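Local coordinates for protein PA0821 (Pseudomonas aeruginosa, PDB 7DRG) that probably acts as an immunity protein (antitoxin) that protects Pseudomonas aeruginosa from a putative VRR-NUC domain effector of its type VI secretion system, at residues Trp75-Glu80 with Cys112-Lys117; Lys118-Gly123 with Asn185-Ser190; Phe162-Ile167 with Asn356-Arg361; Val269-Ala274 with Pro350-Thr355. One frame throughout, in Å; residues are numbered along the deposited sequence.

Contact 1. Residues Trp75-Glu80 with Cys112-Lys117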
# COMPACT_ATOMS: atom_id res chain seq x y z
N TRP B 75 0.55 14.30 27.53
CA TRP B 75 1.96 14.04 27.80
C TRP B 75 2.84 15.14 27.24
O TRP B 75 2.55 15.73 26.20
CB TRP B 75 2.41 12.70 27.19
CG TRP B 75 1.57 11.56 27.62
CD1 TRP B 75 0.61 10.92 26.89
CD2 TRP B 75 1.60 10.90 28.90
NE1 TRP B 75 0.03 9.92 27.63
CE2 TRP B 75 0.63 9.88 28.86
CE3 TRP B 75 2.35 11.09 30.06
CZ2 TRP B 75 0.39 9.05 29.95
CZ3 TRP B 75 2.11 10.25 31.14
CH2 TRP B 75 1.14 9.24 31.07
N LEU B 76 3.94 15.40 27.94
CA LEU B 76 5.01 16.26 27.45
C LEU B 76 6.30 15.45 27.38
O LEU B 76 6.79 14.95 28.40
CB LEU B 76 5.21 17.48 28.36
CG LEU B 76 6.45 18.30 28.01
CD1 LEU B 76 6.33 18.89 26.61
CD2 LEU B 76 6.65 19.39 29.05
N TRP B 77 6.85 15.33 26.17
CA TRP B 77 8.13 14.67 25.93
C TRP B 77 9.23 15.72 25.75
O TRP B 77 9.03 16.70 25.02
CB TRP B 77 8.07 13.76 24.70
CG TRP B 77 7.33 12.46 24.89
CD1 TRP B 77 6.04 12.16 24.50
CD2 TRP B 77 7.84 11.26 25.50
NE1 TRP B 77 5.73 10.87 24.85
CE2 TRP B 77 6.81 10.29 25.46
CE3 TRP B 77 9.06 10.92 26.09
CZ2 TRP B 77 6.98 9.01 25.98
CZ3 TRP B 77 9.22 9.65 26.61
CH2 TRP B 77 8.18 8.71 26.55
N ARG B 78 10.36 15.52 26.41
CA ARG B 78 11.52 16.40 26.28
C ARG B 78 12.77 15.55 26.13
O ARG B 78 12.94 14.57 26.86
CB ARG B 78 11.66 17.34 27.49
CG ARG B 78 10.53 18.37 27.64
CD ARG B 78 10.74 19.21 28.90
NE ARG B 78 10.85 18.34 30.06
CZ ARG B 78 11.47 18.68 31.18
NH1 ARG B 78 12.02 19.88 31.31
NH2 ARG B 78 11.52 17.81 32.18
N GLU B 79 13.65 15.93 25.21
CA GLU B 79 14.87 15.16 24.99
C GLU B 79 15.94 15.61 25.96
O GLU B 79 16.35 16.77 25.95
CB GLU B 79 15.36 15.30 23.55
CG GLU B 79 16.66 14.55 23.30
CD GLU B 79 17.00 14.41 21.82
OE1 GLU B 79 17.92 13.63 21.50
OE2 GLU B 79 16.34 15.07 20.99
N GLU B 80 16.40 14.67 26.81
CA GLU B 80 17.44 14.84 27.82
C GLU B 80 17.37 16.20 28.50
O GLU B 80 18.28 17.02 28.35
CB GLU B 80 18.82 14.60 27.21
CG GLU B 80 18.93 13.26 26.50
CD GLU B 80 20.35 12.75 26.40
OE1 GLU B 80 20.52 11.52 26.27
OE2 GLU B 80 21.29 13.57 26.46
N CYS B 112 7.54 18.36 23.23
CA CYS B 112 6.56 17.67 22.40
C CYS B 112 5.34 17.34 23.25
O CYS B 112 5.39 16.41 24.07
CB CYS B 112 7.16 16.42 21.78
SG CYS B 112 6.00 15.61 20.67
N TYR B 113 4.26 18.09 23.05
CA TYR B 113 2.99 17.84 23.73
C TYR B 113 2.15 16.93 22.85
O TYR B 113 1.96 17.21 21.66
CB TYR B 113 2.23 19.13 23.98
CG TYR B 113 2.88 20.10 24.95
CD1 TYR B 113 3.80 21.04 24.50
CD2 TYR B 113 2.55 20.08 26.29
CE1 TYR B 113 4.37 21.95 25.40
CE2 TYR B 113 3.12 20.99 27.19
CZ TYR B 113 4.03 21.90 26.73
OH TYR B 113 4.59 22.80 27.61
N THR B 114 1.63 15.85 23.44
CA THR B 114 0.83 14.89 22.69
C THR B 114 -0.47 14.61 23.43
O THR B 114 -0.66 15.01 24.58
CB THR B 114 1.58 13.56 22.46
OG1 THR B 114 1.74 12.87 23.71
CG2 THR B 114 2.94 13.80 21.82
N SER B 115 -1.38 13.91 22.75
CA SER B 115 -2.70 13.60 23.30
C SER B 115 -2.99 12.10 23.32
O SER B 115 -4.14 11.71 23.53
CB SER B 115 -3.80 14.32 22.50
OG SER B 115 -3.79 13.88 21.15
N GLY B 116 -1.98 11.25 23.13
CA GLY B 116 -2.23 9.82 23.23
C GLY B 116 -2.65 9.43 24.63
O GLY B 116 -2.18 9.98 25.62
N LYS B 117 -3.55 8.45 24.72
CA LYS B 117 -3.96 7.96 26.04
C LYS B 117 -2.77 7.39 26.80
O LYS B 117 -2.50 7.78 27.95
CB LYS B 117 -5.06 6.91 25.91
CG LYS B 117 -5.54 6.39 27.26
CD LYS B 117 -6.66 5.37 27.13
CE LYS B 117 -6.95 4.71 28.47
NZ LYS B 117 -7.24 5.71 29.55
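Leu-76 chi1 of 171° sets CG anti to its backbone N, and chi2 of 64° turns the CD1 methyl over the Tyr-113 ring, whose CG is anti to the tyrosine carbonyl carbon. CD1 sits 3.6 Å from the centroid of that ring and 5° off the ring normal. It is almost equally far from all six ring carbons, a centred CH-pi contact. Phe-62 stacks with the same tyrosine, and Met-99 of helix 96-101 touches both residues. Strands 75-77 and 109-114 pair antiparallel: Leu-76 and Tyr-113 form a non-hydrogen-bonded pair between the hydrogen-bonded pairs Trp-75/Thr-114 and Trp-77/Cys-112. The bond from Trp-77 N to Cys-112 O is 2.8 Å long and almost straight, whereas Trp-75 N reaches Thr-114 O at 3.3 Å. On the other face, Trp-77 CB lies 4.1 Å from Cys-112 CB, and Thr-114 OG1 approaches Trp-75 CB to 3.5 Å. Beyond the strand end, Trp-75 NE1 divides its N-H between two weak bonds, to Gly-116 O at 3.0 Å and Lys-117 O at 3.3 Å, both oxygens near the indole plane at its edge. Gly-116 O is also bonded to Thr-74 OG1.

Contact 2. Residues Lys118-Gly123 with Asn185-Ser190; sequences KSRDAG and NLSPTS
Ser-187 OG donates to Arg-120 O at 2.6 Å, in the carbonyl plane and on a lone pair. The same hydroxyl accepts from Ser-190 N at 3.0 Å and, weakly, from Thr-189 N at 3.4 Å. Three groups thus grip one oxygen, which chi1 of 166° sets anti to the backbone N of Ser-187. The bond from Ser-190 N, three residues on, defines an ST motif where the chain leaves strand 182-186. Ser-190 in turn receives Arg-120 NE: the arginine chain, extended from CG to NE, crosses Thr-189 at about a right angle and brings NE to 3.0 Å from Ser-190 OG. The N-H...O angle is 163° and the hydroxyl lies close to the guanidinium plane. Arg-120 NH2 has a separate salt bridge to Glu-31. The loop between strands 109-114 and 126-131 contains a type I beta turn from Lys-118 to Asp-121, closed by Asp-121 N to Lys-118 O at 2.9 Å. Asp-121 OD2 accepts from Lys-118 N, and OD1 makes a salt bridge with Lys-118 NZ. Further along, Ala-122 CB presses to 3.3 Å from Asn-185 O. Pro-188 CD rests 3.5 Å from Asp-121 O. Asn-185 ND2 donates to Gly-123 O at 2.8 Å, nearly along the C=O axis, with that oxygen in the amide plane; Ser-149 and Arg-41 hold the two ends of the same amide.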
# COMPACT_ATOMS: atom_id res chain seq x y z
N LYS B 118 -2.05 6.46 26.19
CA LYS B 118 -0.77 6.01 26.70
C LYS B 118 0.34 6.89 26.13
O LYS B 118 0.20 7.44 25.04
CB LYS B 118 -0.54 4.54 26.35
CG LYS B 118 -1.68 3.64 26.80
CD LYS B 118 -1.27 2.17 26.85
CE LYS B 118 -1.63 1.45 25.57
NZ LYS B 118 -0.80 1.90 24.43
N SER B 119 1.43 7.04 26.89
CA SER B 119 2.52 7.88 26.40
C SER B 119 3.10 7.34 25.09
O SER B 119 3.66 8.12 24.31
CB SER B 119 3.62 7.99 27.47
OG SER B 119 4.19 6.71 27.75
N ARG B 120 2.94 6.04 24.83
CA ARG B 120 3.40 5.40 23.61
C ARG B 120 2.47 5.63 22.44
O ARG B 120 2.87 5.43 21.29
CB ARG B 120 3.55 3.90 23.88
CG ARG B 120 4.30 3.10 22.84
CD ARG B 120 4.30 1.64 23.24
NE ARG B 120 5.09 0.82 22.34
CZ ARG B 120 5.12 -0.51 22.40
NH1 ARG B 120 4.39 -1.14 23.30
NH2 ARG B 120 5.87 -1.20 21.54
N ASP B 121 1.23 6.05 22.69
CA ASP B 121 0.24 6.20 21.64
C ASP B 121 0.49 7.46 20.82
O ASP B 121 0.73 8.54 21.36
CB ASP B 121 -1.18 6.29 22.21
CG ASP B 121 -1.69 4.98 22.75
OD1 ASP B 121 -1.18 3.91 22.35
OD2 ASP B 121 -2.64 5.03 23.57
N ALA B 122 0.37 7.33 19.50
CA ALA B 122 0.17 8.49 18.65
C ALA B 122 -1.12 9.19 19.03
O ALA B 122 -2.11 8.54 19.39
CB ALA B 122 0.14 8.09 17.17
N GLY B 123 -1.12 10.52 18.97
CA GLY B 123 -2.30 11.30 19.26
C GLY B 123 -2.52 12.35 18.19
O GLY B 123 -1.59 12.76 17.49
N ASN B 185 0.57 11.41 12.61
CA ASN B 185 1.44 11.44 13.78
C ASN B 185 1.78 10.01 14.14
O ASN B 185 0.89 9.15 14.17
CB ASN B 185 0.75 12.13 14.97
CG ASN B 185 0.72 13.63 14.83
OD1 ASN B 185 1.51 14.21 14.09
ND2 ASN B 185 -0.19 14.26 15.56
N LEU B 186 3.05 9.74 14.41
CA LEU B 186 3.48 8.40 14.80
C LEU B 186 3.73 8.36 16.30
O LEU B 186 3.79 9.39 16.98
CB LEU B 186 4.74 7.98 14.04
CG LEU B 186 4.65 8.09 12.52
CD1 LEU B 186 5.94 7.55 11.89
CD2 LEU B 186 3.44 7.34 11.98
N SER B 187 3.88 7.14 16.82
CA SER B 187 4.16 6.95 18.23
C SER B 187 5.40 7.75 18.63
O SER B 187 6.41 7.73 17.92
CB SER B 187 4.38 5.46 18.51
OG SER B 187 4.97 5.30 19.79
N PRO B 188 5.34 8.50 19.74
CA PRO B 188 6.51 9.31 20.13
C PRO B 188 7.74 8.50 20.44
O PRO B 188 8.86 9.01 20.32
CB PRO B 188 6.01 10.06 21.38
CG PRO B 188 4.52 10.06 21.25
CD PRO B 188 4.17 8.76 20.58
N THR B 189 7.58 7.24 20.84
CA THR B 189 8.71 6.40 21.23
C THR B 189 8.96 5.23 20.30
O THR B 189 10.09 4.75 20.22
CB THR B 189 8.51 5.86 22.65
OG1 THR B 189 7.25 5.18 22.74
CG2 THR B 189 8.56 6.98 23.65
N SER B 190 7.92 4.75 19.61
CA SER B 190 8.01 3.51 18.84
C SER B 190 7.86 3.74 17.34
O SER B 190 7.50 2.82 16.61
CB SER B 190 6.97 2.50 19.32
OG SER B 190 7.16 2.18 20.69

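Contact 3. Residues Phe162-Ile167 with Asn356-Arg361; sequences FLQLFI and NTLPER
Leu-358 and Leu-163 form the tight part of this contact, sliding past each other in opposite directions with Leu-163 CD2 3.7 Å from Leu-358 CG. The other side of the leucine is met just as closely, for Leu-358 CD1 lies 3.7 Å from Ile-167 CG1. Leu-163 and Ile-167 stand one helical turn apart on helix 161-173, so the branched end of Leu-358 fits between successive turns. Its CG is anti to the carbonyl carbon (chi1 -54°), and its CB already points at the helix. Gln-164 closes the third flank: its chain bends at chi2 (72°), turning CD toward Leu-358, and OE1 lies 3.5 Å from Leu-358 CD2, a packing contact. Leu-358 thus packs among Leu-163, Gln-164 and Ile-167 on one side of helix 161-173, and no hydrogen bond links the two segments. Leu-358 is held by its own turn and by strand 259-264: a type I beta turn from Leu-358 to Arg-361 is closed by Arg-361 N to Leu-358 O at 3.1 Å, and Tyr-262 OH is bonded to Leu-358 N. Toward the partly exposed Gln-164 and Glu-360 the contacts are sparser and polar. Gln-164 NE2 stays 4.1 Å from Glu-360 OE1, too far for a bond, and donates instead to Asp-168 OD1. Glu-360 OE2 lies 3.8 Å from Ile-167 CG2, yet its ionic partner is Arg-171, further along the same helix. Glu-360 also touches a neighbouring molecule in the crystal, so its rotamer may partly reflect lattice packing.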
# COMPACT_ATOMS: atom_id res chain seq x y z
N PHE B 162 -7.66 25.78 12.80
CA PHE B 162 -6.29 25.41 12.46
C PHE B 162 -5.68 26.40 11.48
O PHE B 162 -4.53 26.82 11.63
CB PHE B 162 -6.25 23.99 11.88
CG PHE B 162 -4.90 23.57 11.38
CD1 PHE B 162 -4.48 23.92 10.11
CD2 PHE B 162 -4.04 22.84 12.19
CE1 PHE B 162 -3.23 23.57 9.65
CE2 PHE B 162 -2.79 22.46 11.73
CZ PHE B 162 -2.38 22.83 10.47
N LEU B 163 -6.46 26.79 10.46
CA LEU B 163 -5.97 27.76 9.49
C LEU B 163 -5.54 29.06 10.18
O LEU B 163 -4.46 29.59 9.88
CB LEU B 163 -7.08 28.02 8.46
CG LEU B 163 -6.87 29.13 7.45
CD1 LEU B 163 -5.63 28.87 6.62
CD2 LEU B 163 -8.12 29.23 6.56
N GLN B 164 -6.34 29.56 11.12
CA GLN B 164 -5.97 30.76 11.86
C GLN B 164 -4.67 30.56 12.63
O GLN B 164 -3.82 31.46 12.67
CB GLN B 164 -7.10 31.16 12.81
CG GLN B 164 -6.88 32.50 13.48
CD GLN B 164 -7.05 33.66 12.51
OE1 GLN B 164 -8.15 33.89 11.99
NE2 GLN B 164 -5.96 34.38 12.25
N LEU B 165 -4.49 29.39 13.25
CA LEU B 165 -3.24 29.12 13.95
C LEU B 165 -2.06 29.15 13.00
O LEU B 165 -1.02 29.74 13.31
CB LEU B 165 -3.31 27.76 14.66
CG LEU B 165 -4.30 27.56 15.80
CD1 LEU B 165 -4.20 26.12 16.31
CD2 LEU B 165 -4.05 28.55 16.93
N PHE B 166 -2.19 28.50 11.84
CA PHE B 166 -1.07 28.42 10.91
C PHE B 166 -0.63 29.81 10.46
O PHE B 166 0.57 30.11 10.42
CB PHE B 166 -1.44 27.53 9.71
CG PHE B 166 -0.26 27.12 8.88
CD1 PHE B 166 0.52 26.04 9.25
CD2 PHE B 166 0.07 27.82 7.73
CE1 PHE B 166 1.61 25.67 8.48
CE2 PHE B 166 1.16 27.45 6.96
CZ PHE B 166 1.92 26.36 7.34
N ILE B 167 -1.59 30.67 10.14
CA ILE B 167 -1.26 32.04 9.74
C ILE B 167 -0.68 32.82 10.92
O ILE B 167 0.32 33.53 10.77
CB ILE B 167 -2.49 32.74 9.15
CG1 ILE B 167 -3.09 31.92 8.00
CG2 ILE B 167 -2.13 34.14 8.70
CD1 ILE B 167 -2.10 31.52 6.94
N ASN B 356 -14.69 28.87 4.68
CA ASN B 356 -13.51 28.02 4.63
C ASN B 356 -12.21 28.79 4.37
O ASN B 356 -11.16 28.17 4.20
CB ASN B 356 -13.69 26.90 3.60
CG ASN B 356 -14.05 27.41 2.22
OD1 ASN B 356 -13.58 28.46 1.80
ND2 ASN B 356 -14.89 26.67 1.52
N THR B 357 -12.25 30.13 4.38
CA THR B 357 -11.06 30.96 4.29
C THR B 357 -11.11 31.99 5.40
O THR B 357 -12.17 32.25 5.98
CB THR B 357 -10.94 31.69 2.94
OG1 THR B 357 -12.10 32.52 2.74
CG2 THR B 357 -10.83 30.71 1.79
N LEU B 358 -9.94 32.59 5.70
CA LEU B 358 -9.92 33.71 6.63
C LEU B 358 -10.28 35.00 5.89
O LEU B 358 -9.91 35.18 4.73
CB LEU B 358 -8.54 33.87 7.27
CG LEU B 358 -7.96 32.64 7.97
CD1 LEU B 358 -6.62 33.02 8.59
CD2 LEU B 358 -8.90 32.11 9.03
N PRO B 359 -10.98 35.92 6.56
CA PRO B 359 -11.34 37.18 5.90
C PRO B 359 -10.15 38.00 5.41
O PRO B 359 -10.31 38.81 4.50
CB PRO B 359 -12.13 37.94 6.98
CG PRO B 359 -11.89 37.19 8.26
CD PRO B 359 -11.62 35.77 7.87
N GLU B 360 -8.96 37.79 5.97
CA GLU B 360 -7.81 38.59 5.59
C GLU B 360 -7.15 38.11 4.30
O GLU B 360 -6.10 38.66 3.92
CB GLU B 360 -6.78 38.61 6.72
CG GLU B 360 -6.03 37.31 6.93
CD GLU B 360 -5.25 37.31 8.23
OE1 GLU B 360 -5.88 37.26 9.30
OE2 GLU B 360 -4.00 37.39 8.17
N ARG B 361 -7.71 37.11 3.62
CA ARG B 361 -7.14 36.67 2.35
C ARG B 361 -7.02 37.87 1.42
O ARG B 361 -7.83 38.79 1.46
CB ARG B 361 -8.00 35.58 1.71
CG ARG B 361 -9.36 36.06 1.24
CD ARG B 361 -10.12 34.98 0.49
NE ARG B 361 -9.53 34.68 -0.82
CZ ARG B 361 -10.19 34.05 -1.80
NH1 ARG B 361 -11.45 33.68 -1.63
NH2 ARG B 361 -9.58 33.81 -2.96

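Contact 4. Residues Val269-Ala274 with Pro350-Thr355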
# COMPACT_ATOMS: atom_id res chain seq x y z
N VAL B 269 1.37 32.55 2.68
CA VAL B 269 0.78 31.21 2.79
C VAL B 269 -0.24 31.06 1.68
O VAL B 269 -1.11 31.93 1.50
CB VAL B 269 0.14 30.97 4.16
CG1 VAL B 269 -0.60 29.61 4.16
CG2 VAL B 269 1.18 30.99 5.25
N ILE B 270 -0.14 29.97 0.93
CA ILE B 270 -1.07 29.64 -0.14
C ILE B 270 -2.00 28.56 0.38
O ILE B 270 -1.55 27.55 0.93
CB ILE B 270 -0.33 29.17 -1.39
CG1 ILE B 270 0.71 30.20 -1.83
CG2 ILE B 270 -1.32 28.85 -2.53
CD1 ILE B 270 1.59 29.75 -2.96
N GLN B 271 -3.31 28.77 0.22
CA GLN B 271 -4.32 27.77 0.56
C GLN B 271 -4.81 27.14 -0.73
O GLN B 271 -5.35 27.83 -1.60
CB GLN B 271 -5.48 28.40 1.33
CG GLN B 271 -6.64 27.44 1.58
CD GLN B 271 -7.80 28.08 2.33
OE1 GLN B 271 -7.66 29.15 2.93
NE2 GLN B 271 -8.96 27.43 2.30
N ALA B 272 -4.61 25.83 -0.87
CA ALA B 272 -4.96 25.11 -2.09
C ALA B 272 -6.26 24.35 -1.86
O ALA B 272 -6.25 23.18 -1.48
CB ALA B 272 -3.84 24.17 -2.51
N GLY B 273 -7.39 25.00 -2.12
CA GLY B 273 -8.67 24.33 -2.04
C GLY B 273 -9.43 24.65 -0.76
O GLY B 273 -8.91 25.23 0.19
N ALA B 274 -10.70 24.22 -0.76
CA ALA B 274 -11.64 24.56 0.30
C ALA B 274 -11.38 23.80 1.58
O ALA B 274 -11.88 24.19 2.64
CB ALA B 274 -13.08 24.29 -0.17
N PRO B 350 -15.22 22.09 -4.54
CA PRO B 350 -15.92 23.22 -3.93
C PRO B 350 -15.08 24.49 -3.97
O PRO B 350 -13.85 24.46 -3.86
CB PRO B 350 -16.15 22.75 -2.48
CG PRO B 350 -16.07 21.26 -2.55
CD PRO B 350 -15.07 20.95 -3.62
N TYR B 351 -15.77 25.62 -4.11
CA TYR B 351 -15.14 26.93 -4.19
C TYR B 351 -14.84 27.48 -2.80
O TYR B 351 -15.47 27.13 -1.80
CB TYR B 351 -16.05 27.93 -4.91
CG TYR B 351 -16.09 27.83 -6.42
CD1 TYR B 351 -16.31 26.62 -7.06
CD2 TYR B 351 -15.93 28.97 -7.20
CE1 TYR B 351 -16.36 26.55 -8.45
CE2 TYR B 351 -15.98 28.90 -8.58
CZ TYR B 351 -16.18 27.69 -9.20
OH TYR B 351 -16.23 27.64 -10.57
N LEU B 352 -13.86 28.39 -2.75
CA LEU B 352 -13.59 29.12 -1.52
C LEU B 352 -14.71 30.09 -1.20
O LEU B 352 -15.28 30.72 -2.10
CB LEU B 352 -12.27 29.89 -1.64
CG LEU B 352 -11.02 29.08 -1.95
CD1 LEU B 352 -9.84 30.02 -2.04
CD2 LEU B 352 -10.81 28.00 -0.89
N ASP B 353 -15.03 30.23 0.08
CA ASP B 353 -16.02 31.21 0.51
C ASP B 353 -15.70 31.64 1.94
O ASP B 353 -14.64 31.29 2.49
CB ASP B 353 -17.45 30.65 0.36
CG ASP B 353 -17.69 29.39 1.17
OD1 ASP B 353 -17.06 29.19 2.23
OD2 ASP B 353 -18.55 28.58 0.75
N ALA B 354 -16.61 32.40 2.55
CA ALA B 354 -16.38 32.92 3.89
C ALA B 354 -16.36 31.83 4.95
O ALA B 354 -15.91 32.09 6.07
CB ALA B 354 -17.43 33.96 4.23
N THR B 355 -16.85 30.63 4.65
CA THR B 355 -16.87 29.55 5.63
C THR B 355 -15.57 28.75 5.68
O THR B 355 -15.37 28.01 6.64
CB THR B 355 -18.02 28.58 5.36
OG1 THR B 355 -17.77 27.85 4.15
CG2 THR B 355 -19.34 29.35 5.22
O HOH W 1 -11.61 23.01 -3.21
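Leu-352 places its CD2 methyl against the backbone that leaves strand 267-272: CD2 lies 3.5 Å from Gly-273 O and 3.7 Å from Ala-274 CA. The same methyl meets Gln-271 NE2 at 3.7 Å, the two side chains passing in opposite directions. Alongside, Ala-274 CB points toward the other segment and packs on Pro-350 CB at 4.1 Å. The polar link across the contact runs through a water, which accepts from Ala-274 N at 2.9 Å and donates to Pro-350 O at 2.7 Å. In the next shell, Gln-271 extends beyond CG and its NE2 donates to Gly-273 O at 3.0 Å, with an N-H...O angle of 158° and that oxygen close to the amide plane. This tie fixes the carbonyl that Leu-352 touches, and Trp-232 NE1 donates to it as well. The amide is itself held by Tyr-262 OH at OE1 and by Asn-356 O at NE2, so its rotation is well defined. Gly-273 has a positive phi of 101° with an extended psi, where a CB would jam against the carbonyl O of Ala-272. On the opposing segment, Asp-353 OD1 accepts from Thr-355 N at 2.8 Å. That bond makes an Asx turn in the loop after helix 338-348, which packs against the end of strand 267-272.

Contacts 1 and 2 adjoin, their centres about 9 Å apart, and the indoles of Trp-75 and Trp-77 pack on the 118-123 loop and on Thr-189. Contacts 3 and 4, centres about 10 Å apart, form a second neighbourhood joined by Asn-356; contact 4 lies opposite contacts 1 and 2 across the chain's centre. All are partly buried, but no touching residue of contact 3 is exposed, whereas Pro-350 and Tyr-351 are in contact 4. Strand pairing dominates contact 1, side-chain-to-backbone bonds contact 2, apolar insertion contact 3, and methyl packing with a water bridge contact 4. Contact 4 is nested in the chain loop that contact 3 closes; both engage the loop after helix 338-348.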